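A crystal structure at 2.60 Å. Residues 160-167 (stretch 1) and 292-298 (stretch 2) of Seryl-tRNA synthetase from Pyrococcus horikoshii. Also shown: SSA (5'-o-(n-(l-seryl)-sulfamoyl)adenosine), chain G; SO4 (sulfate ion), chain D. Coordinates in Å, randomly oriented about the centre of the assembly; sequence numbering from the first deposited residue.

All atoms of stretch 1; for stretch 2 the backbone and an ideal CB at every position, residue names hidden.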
# COMPACT_ATOMS: atom_id res chain seq x y z
N LYS A 160 -27.09 5.35 -16.40
CA LYS A 160 -25.92 6.19 -16.14
C LYS A 160 -24.59 5.45 -15.98
O LYS A 160 -24.53 4.24 -15.72
CB LYS A 160 -26.18 7.05 -14.89
CG LYS A 160 -27.46 7.89 -14.96
CD LYS A 160 -27.55 8.94 -13.84
CE LYS A 160 -28.85 9.76 -13.90
NZ LYS A 160 -30.10 9.04 -13.41
N LEU A 161 -23.51 6.20 -16.15
CA LEU A 161 -22.16 5.66 -16.00
C LEU A 161 -21.85 5.59 -14.52
O LEU A 161 -22.36 6.41 -13.73
CB LEU A 161 -21.17 6.59 -16.67
CG LEU A 161 -21.20 6.39 -18.18
CD1 LEU A 161 -20.33 7.50 -18.80
CD2 LEU A 161 -20.71 4.97 -18.55
N HIS A 162 -21.02 4.63 -14.13
CA HIS A 162 -20.72 4.47 -12.71
C HIS A 162 -20.18 5.74 -12.05
O HIS A 162 -20.52 6.05 -10.89
CB HIS A 162 -19.77 3.29 -12.48
CG HIS A 162 -18.32 3.66 -12.47
ND1 HIS A 162 -17.58 3.77 -13.62
CD2 HIS A 162 -17.49 3.94 -11.45
CE1 HIS A 162 -16.34 4.09 -13.31
NE2 HIS A 162 -16.26 4.20 -12.00
N VAL A 163 -19.36 6.49 -12.79
CA VAL A 163 -18.79 7.72 -12.27
C VAL A 163 -19.91 8.66 -11.86
O VAL A 163 -19.92 9.20 -10.76
CB VAL A 163 -17.93 8.42 -13.32
CG1 VAL A 163 -17.03 9.43 -12.64
CG2 VAL A 163 -17.12 7.39 -14.12
N ASP A 164 -20.89 8.84 -12.73
CA ASP A 164 -21.98 9.73 -12.39
C ASP A 164 -22.78 9.23 -11.21
O ASP A 164 -23.24 10.02 -10.38
CB ASP A 164 -22.85 9.96 -13.63
CG ASP A 164 -22.10 10.75 -14.70
OD1 ASP A 164 -21.67 11.89 -14.39
OD2 ASP A 164 -21.92 10.23 -15.83
N LEU A 165 -22.94 7.91 -11.11
CA LEU A 165 -23.68 7.33 -10.00
C LEU A 165 -22.92 7.59 -8.68
O LEU A 165 -23.52 7.89 -7.65
CB LEU A 165 -23.91 5.84 -10.25
CG LEU A 165 -25.05 5.54 -11.25
CD1 LEU A 165 -24.97 4.11 -11.75
CD2 LEU A 165 -26.43 5.79 -10.58
N LEU A 166 -21.59 7.51 -8.69
CA LEU A 166 -20.88 7.74 -7.44
C LEU A 166 -21.18 9.14 -6.93
O LEU A 166 -21.26 9.36 -5.72
CB LEU A 166 -19.37 7.58 -7.61
CG LEU A 166 -18.86 6.15 -7.74
CD1 LEU A 166 -17.47 6.17 -8.35
CD2 LEU A 166 -18.84 5.47 -6.38
N GLU A 167 -21.34 10.06 -7.87
CA GLU A 167 -21.62 11.46 -7.58
C GLU A 167 -23.00 11.66 -6.98
O GLU A 167 -23.13 12.24 -5.91
CB GLU A 167 -21.51 12.28 -8.87
CG GLU A 167 -20.75 13.61 -8.75
CD GLU A 167 -21.38 14.59 -7.76
OE1 GLU A 167 -21.24 14.38 -6.53
OE2 GLU A 167 -22.00 15.56 -8.22
N UNK A 292 -10.53 6.83 -21.06
CA UNK A 292 -11.97 7.14 -21.12
C UNK A 292 -12.82 7.07 -19.83
O UNK A 292 -13.34 8.10 -19.39
CB UNK A 292 -12.60 6.18 -22.13
N UNK A 293 -13.00 5.88 -19.23
CA UNK A 293 -13.80 5.78 -17.99
C UNK A 293 -13.04 6.55 -16.91
O UNK A 293 -11.92 6.16 -16.56
CB UNK A 293 -14.03 4.33 -17.58
N UNK A 294 -13.65 7.61 -16.37
CA UNK A 294 -13.00 8.50 -15.39
C UNK A 294 -13.15 8.33 -13.87
O UNK A 294 -12.74 9.21 -13.10
CB UNK A 294 -13.49 9.92 -15.70
N UNK A 295 -13.71 7.21 -13.44
CA UNK A 295 -13.88 7.01 -12.01
C UNK A 295 -12.95 6.00 -11.35
O UNK A 295 -11.78 6.27 -11.12
CB UNK A 295 -15.32 6.58 -11.75
N UNK A 296 -13.47 4.82 -11.03
CA UNK A 296 -12.68 3.80 -10.37
C UNK A 296 -12.53 2.52 -11.17
O UNK A 296 -12.31 1.43 -10.61
CB UNK A 296 -13.30 3.47 -9.01
N UNK A 297 -12.64 2.64 -12.48
CA UNK A 297 -12.51 1.49 -13.35
C UNK A 297 -11.03 1.13 -13.56
O UNK A 297 -10.66 -0.04 -13.57
CB UNK A 297 -13.19 1.77 -14.69
N UNK A 298 -10.21 2.14 -13.78
CA UNK A 298 -8.79 1.93 -14.01
C UNK A 298 -8.02 2.99 -13.23
O UNK A 298 -7.82 4.12 -13.69
CB UNK A 298 -8.45 1.99 -15.50
N10 SSA G . -3.39 -11.87 -10.45
CA SSA G . -4.27 -11.78 -11.63
CB SSA G . -5.61 -12.39 -11.35
OG SSA G . -6.40 -11.59 -10.47
C9 SSA G . -4.50 -10.35 -12.10
O9 SSA G . -4.10 -9.39 -11.44
N8 SSA G . -5.14 -10.20 -13.26
S1 SSA G . -5.48 -8.73 -13.81
O1S SSA G . -4.19 -8.08 -14.03
O2S SSA G . -6.40 -8.92 -14.93
O5' SSA G . -6.22 -8.03 -12.61
C5' SSA G . -7.39 -8.63 -12.09
C4' SSA G . -8.54 -7.67 -12.07
O4' SSA G . -8.24 -6.53 -11.22
C3' SSA G . -8.97 -7.04 -13.37
O3' SSA G . -9.73 -7.96 -14.12
C2' SSA G . -9.85 -5.92 -12.83
O2' SSA G . -11.08 -6.35 -12.32
C1' SSA G . -8.96 -5.40 -11.69
N9 SSA G . -7.97 -4.41 -12.10
C8 SSA G . -6.77 -4.59 -12.78
N7 SSA G . -6.12 -3.48 -12.99
C5 SSA G . -6.93 -2.50 -12.43
C6 SSA G . -6.81 -1.09 -12.34
N6 SSA G . -5.78 -0.41 -12.83
N1 SSA G . -7.81 -0.40 -11.70
C2 SSA G . -8.85 -1.09 -11.19
N3 SSA G . -9.07 -2.43 -11.22
C4 SSA G . -8.08 -3.07 -11.87
S SO4 D . -11.30 2.77 -21.22
O1 SO4 D . -10.83 3.11 -19.86
O2 SO4 D . -12.76 2.95 -21.27
O3 SO4 D . -10.66 3.64 -22.24
O4 SO4 D . -10.94 1.37 -21.51

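Stretch 1 offers the opening of a helix: Leu161 sits at the N-cap position, and His162, Val163 and Leu166 all point their CA-to-CB bonds toward stretch 2, which has no regular helix or strand.

Position 292 has nothing of stretch 1 within 5.5 Å of its ideal CB, so stretch 1 sets no rule here, though the sulfate close to CB limits the room and would favour a donor. It is Asp292, poorly ordered, whose carboxylate does not bond the sulfate.

At position 293 the CB points sideways, 4.9 Å from CE1 of His162, and a sulfate lies nearby. A small or branched side chain suits, preferably one with a hydroxyl. The residue is Thr293, also poorly ordered. Its CG2 meets the edge of the imidazole, 3.4 Å from His162 CE1, while its OG1 donates a hydrogen bond to the sulfate, 3.2 Å to O2.

Position 294 also points sideways, its CB 4.7 Å from Val163 CG2. Beyond lie Val163 and Leu161, so a long chain with a greasy stem could lie along them; a short one would not reach Leu161. Lys294 takes the long route: CD packs 3.6 Å from Val163 CG2, and NZ ends 3.0 Å from Leu161 CD1, a close approach of an amine to a methyl.

At position 295 the ideal CB, pointing toward stretch 1, would fall 2.6 Å from His162 NE2, a clash, and 3.1 Å from Val163 CG2. The phi/psi of -107/-105 is likewise easiest without a side chain. Glycine is the clear choice, and Gly295 lets the backbone come close: Gly295 CA is 5.0 Å from Val163 CA, and Gly295 N is 3.5 Å from Val163 CG2.

At position 296 the backbone N-H does the polar work, so any residue but proline could supply it: N donates to His162 NE2 at 3.0 Å, nearly straight at 171°, so this ring nitrogen is the acceptor. The CB points sideways, 5.0 Å from Leu166 CD1, inviting leucine, isoleucine, methionine or perhaps valine. Ile296 (chi1 p, chi2 t) passes CG1 3.5 Å from His162 NE2 and brings CD1 to 4.3 Å from Leu166 CD1, an apolar contact.

Position 297 has its CB 4.1 Å from His162 CE1 but pointing sideways, leaving the choice fairly free. Phe297 touches the imidazole with CB, 4.2 Å from His162 CE1, and its end leads away.

Position 298 is out of reach of stretch 1, and the sulfate would favour a cationic or donor side chain. Arg298 supplies one, its NH1 donating to sulfate O4 at 3.2 Å.

Stretch 2, residues 292-298: DTKGIFR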
# COMPACT_ATOMS: atom_id res chain seq x y z
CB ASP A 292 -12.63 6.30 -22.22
CG ASP A 292 -13.24 7.17 -23.31
OD1 ASP A 292 -12.51 8.00 -23.90
OD2 ASP A 292 -14.45 7.03 -23.58
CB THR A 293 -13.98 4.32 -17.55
OG1 THR A 293 -14.52 3.54 -18.62
CG2 THR A 293 -14.93 4.25 -16.37
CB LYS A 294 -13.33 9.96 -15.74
CG LYS A 294 -14.27 10.13 -16.93
CD LYS A 294 -15.64 9.52 -16.67
CE LYS A 294 -16.41 9.36 -17.98
NZ LYS A 294 -17.73 8.70 -17.79
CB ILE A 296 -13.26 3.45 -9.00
CG1 ILE A 296 -14.67 2.87 -9.15
CG2 ILE A 296 -13.27 4.67 -8.12
CD1 ILE A 296 -15.36 2.52 -7.80
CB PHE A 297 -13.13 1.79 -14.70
CG PHE A 297 -13.12 0.63 -15.62
CD1 PHE A 297 -14.02 -0.43 -15.42
CD2 PHE A 297 -12.17 0.53 -16.64
CE1 PHE A 297 -13.97 -1.58 -16.23
CE2 PHE A 297 -12.11 -0.61 -17.46
CZ PHE A 297 -13.02 -1.67 -17.25
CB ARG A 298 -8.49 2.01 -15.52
CG ARG A 298 -7.01 1.96 -15.84
CD ARG A 298 -6.75 2.13 -17.31
NE ARG A 298 -6.96 0.89 -18.04
CZ ARG A 298 -7.95 0.69 -18.91
NH1 ARG A 298 -8.82 1.66 -19.17
NH2 ARG A 298 -8.05 -0.48 -19.53
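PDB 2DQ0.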